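Local coordinates for fibronectin type III domain-containing protein (Simiduia agarivorans, PDB 6P2K), which is a family 74 glycoside hydrolase whose catalytic module, the part given here, is built of seven-bladed beta-propellers and probably cleaves xyloglucan-type polysaccharides, at residues B[585-588]-B[594-597]. Numbering follows the deposited sequence.
Sequences FSST and VWRG
The carbonyl oxygen of F585 accepts W595 N at 2.8 Å, in an almost straight bond, and is also approached by V594 CA, in a CA-H...O contact of 3.4 Å. The return bond, from F585 N to W595 O, is slacker at 3.1 Å. Together they make F585 and W595 an antiparallel hydrogen-bonded pair, followed by the non-hydrogen-bonded pair S586 and V594, within the hairpin of strands 582-588 and 593-599. F585 and W595 project from the same face of the sheet. With CG between its backbone N and carbonyl carbon (chi1 68°), the phenylalanine ring lies alongside W595, and W595 CB sits over one ring face, toward the rim, in a CH-pi contact 3.8 Å from the centroid. The two aromatic planes are only 21° apart but slid so far that they barely overlap. S587 CB packs obliquely on the indole at CD1 (3.7 Å). A leucine in place of F585 would probably cost W595 CB its aromatic face and leave the indole without its slid neighbour. Flanked in the sheet by strands 567-575 and 605-615, this propeller-blade hairpin joins backbone pairing to aromatic packing; V591 O in the connecting turn, shared by S587 OG and W595 NE1, satisfies both buried polar ends and probably fixes the indole's rotation, while the backbone pair and the CH-pi contact hold F585.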
ATOM      1  N   PHE B 585     -40.425   7.772  18.722  1.00 21.50           N
ATOM      2  CA  PHE B 585     -40.273   6.323  18.719  1.00 21.91           C
ATOM      3  C   PHE B 585     -41.494   5.697  19.370  1.00 22.39           C
ATOM      4  O   PHE B 585     -42.216   6.343  20.136  1.00 21.58           O
ATOM      5  CB  PHE B 585     -38.981   5.871  19.421  1.00 21.41           C
ATOM      6  CG  PHE B 585     -38.961   6.103  20.910  1.00 22.85           C
ATOM      7  CD1 PHE B 585     -38.595   7.333  21.431  1.00 23.38           C
ATOM      8  CD2 PHE B 585     -39.262   5.075  21.790  1.00 22.38           C
ATOM      9  CE1 PHE B 585     -38.552   7.542  22.797  1.00 24.38           C
ATOM     10  CE2 PHE B 585     -39.225   5.280  23.157  1.00 24.43           C
ATOM     11  CZ  PHE B 585     -38.870   6.515  23.660  1.00 25.52           C
ATOM     12  N   SER B 586     -41.726   4.431  19.036  1.00 23.13           N
ATOM     13  CA  SER B 586     -42.808   3.651  19.620  1.00 23.57           C
ATOM     14  C   SER B 586     -42.242   2.834  20.772  1.00 25.09           C
ATOM     15  O   SER B 586     -41.350   2.002  20.571  1.00 25.03           O
ATOM     16  CB  SER B 586     -43.460   2.745  18.575  1.00 22.51           C
ATOM     17  OG  SER B 586     -42.485   2.005  17.860  1.00 21.30           O
ATOM     18  N   SER B 587     -42.746   3.085  21.976  1.00 22.25           N
ATOM     19  CA  SER B 587     -42.304   2.376  23.166  1.00 21.77           C
ATOM     20  C   SER B 587     -43.121   1.110  23.352  1.00 24.77           C
ATOM     21  O   SER B 587     -44.355   1.156  23.348  1.00 26.30           O
ATOM     22  CB  SER B 587     -42.435   3.265  24.398  1.00 23.46           C
ATOM     23  OG  SER B 587     -42.169   2.534  25.585  1.00 23.74           O
ATOM     24  N   THR B 588     -42.434  -0.018  23.529  1.00 23.86           N
ATOM     25  CA  THR B 588     -43.093  -1.297  23.757  1.00 22.07           C
ATOM     26  C   THR B 588     -42.682  -1.915  25.084  1.00 26.70           C
ATOM     27  O   THR B 588     -42.929  -3.106  25.308  1.00 28.38           O
ATOM     28  CB  THR B 588     -42.802  -2.260  22.603  1.00 19.88           C
ATOM     29  OG1 THR B 588     -41.440  -2.698  22.668  1.00 19.73           O
ATOM     30  CG2 THR B 588     -43.046  -1.570  21.271  1.00 16.71           C
ATOM     31  N   VAL B 594     -46.352   6.157  21.605  1.00 26.98           N
ATOM     32  CA  VAL B 594     -45.486   7.010  20.797  1.00 26.66           C
ATOM     33  C   VAL B 594     -44.899   8.090  21.696  1.00 26.36           C
ATOM     34  O   VAL B 594     -45.633   8.836  22.351  1.00 23.69           O
ATOM     35  CB  VAL B 594     -46.248   7.626  19.614  1.00 23.93           C
ATOM     36  CG1 VAL B 594     -45.313   8.497  18.787  1.00 19.80           C
ATOM     37  CG2 VAL B 594     -46.866   6.534  18.756  1.00 21.61           C
ATOM     38  N   TRP B 595     -43.575   8.163  21.740  1.00 26.10           N
ATOM     39  CA  TRP B 595     -42.865   9.154  22.530  1.00 24.32           C
ATOM     40  C   TRP B 595     -42.197  10.161  21.601  1.00 23.45           C
ATOM     41  O   TRP B 595     -41.859   9.844  20.457  1.00 26.84           O
ATOM     42  CB  TRP B 595     -41.814   8.483  23.424  1.00 22.67           C
ATOM     43  CG  TRP B 595     -42.375   7.902  24.683  1.00 23.31           C
ATOM     44  CD1 TRP B 595     -43.192   6.816  24.792  1.00 17.91           C
ATOM     45  CD2 TRP B 595     -42.149   8.373  26.018  1.00 22.81           C
ATOM     46  NE1 TRP B 595     -43.494   6.583  26.115  1.00 22.19           N
ATOM     47  CE2 TRP B 595     -42.867   7.524  26.887  1.00 21.28           C
ATOM     48  CE3 TRP B 595     -41.407   9.428  26.562  1.00 21.83           C
ATOM     49  CZ2 TRP B 595     -42.873   7.704  28.271  1.00 22.53           C
ATOM     50  CZ3 TRP B 595     -41.413   9.604  27.937  1.00 21.46           C
ATOM     51  CH2 TRP B 595     -42.140   8.745  28.776  1.00 24.34           C
ATOM     52  N   ARG B 596     -42.008  11.380  22.099  1.00 20.36           N
ATOM     53  CA  ARG B 596     -41.355  12.434  21.334  1.00 20.61           C
ATOM     54  C   ARG B 596     -40.277  13.082  22.185  1.00 24.04           C
ATOM     55  O   ARG B 596     -40.541  13.489  23.321  1.00 26.74           O
ATOM     56  CB  ARG B 596     -42.359  13.486  20.870  1.00 19.90           C
ATOM     57  CG  ARG B 596     -41.731  14.691  20.189  1.00 20.72           C
ATOM     58  CD  ARG B 596     -42.774  15.789  20.032  1.00 23.84           C
ATOM     59  NE  ARG B 596     -42.294  16.960  19.305  1.00 26.74           N
ATOM     60  CZ  ARG B 596     -41.677  17.994  19.867  1.00 29.09           C
ATOM     61  NH1 ARG B 596     -41.448  18.006  21.175  1.00 26.21           N
ATOM     62  NH2 ARG B 596     -41.288  19.020  19.123  1.00 31.19           N
ATOM     63  N   GLY B 597     -39.070  13.169  21.640  1.00 23.05           N
ATOM     64  CA  GLY B 597     -37.948  13.813  22.305  1.00 21.82           C
ATOM     65  C   GLY B 597     -37.545  15.069  21.556  1.00 22.53           C
ATOM     66  O   GLY B 597     -37.546  15.093  20.321  1.00 21.07           O
TER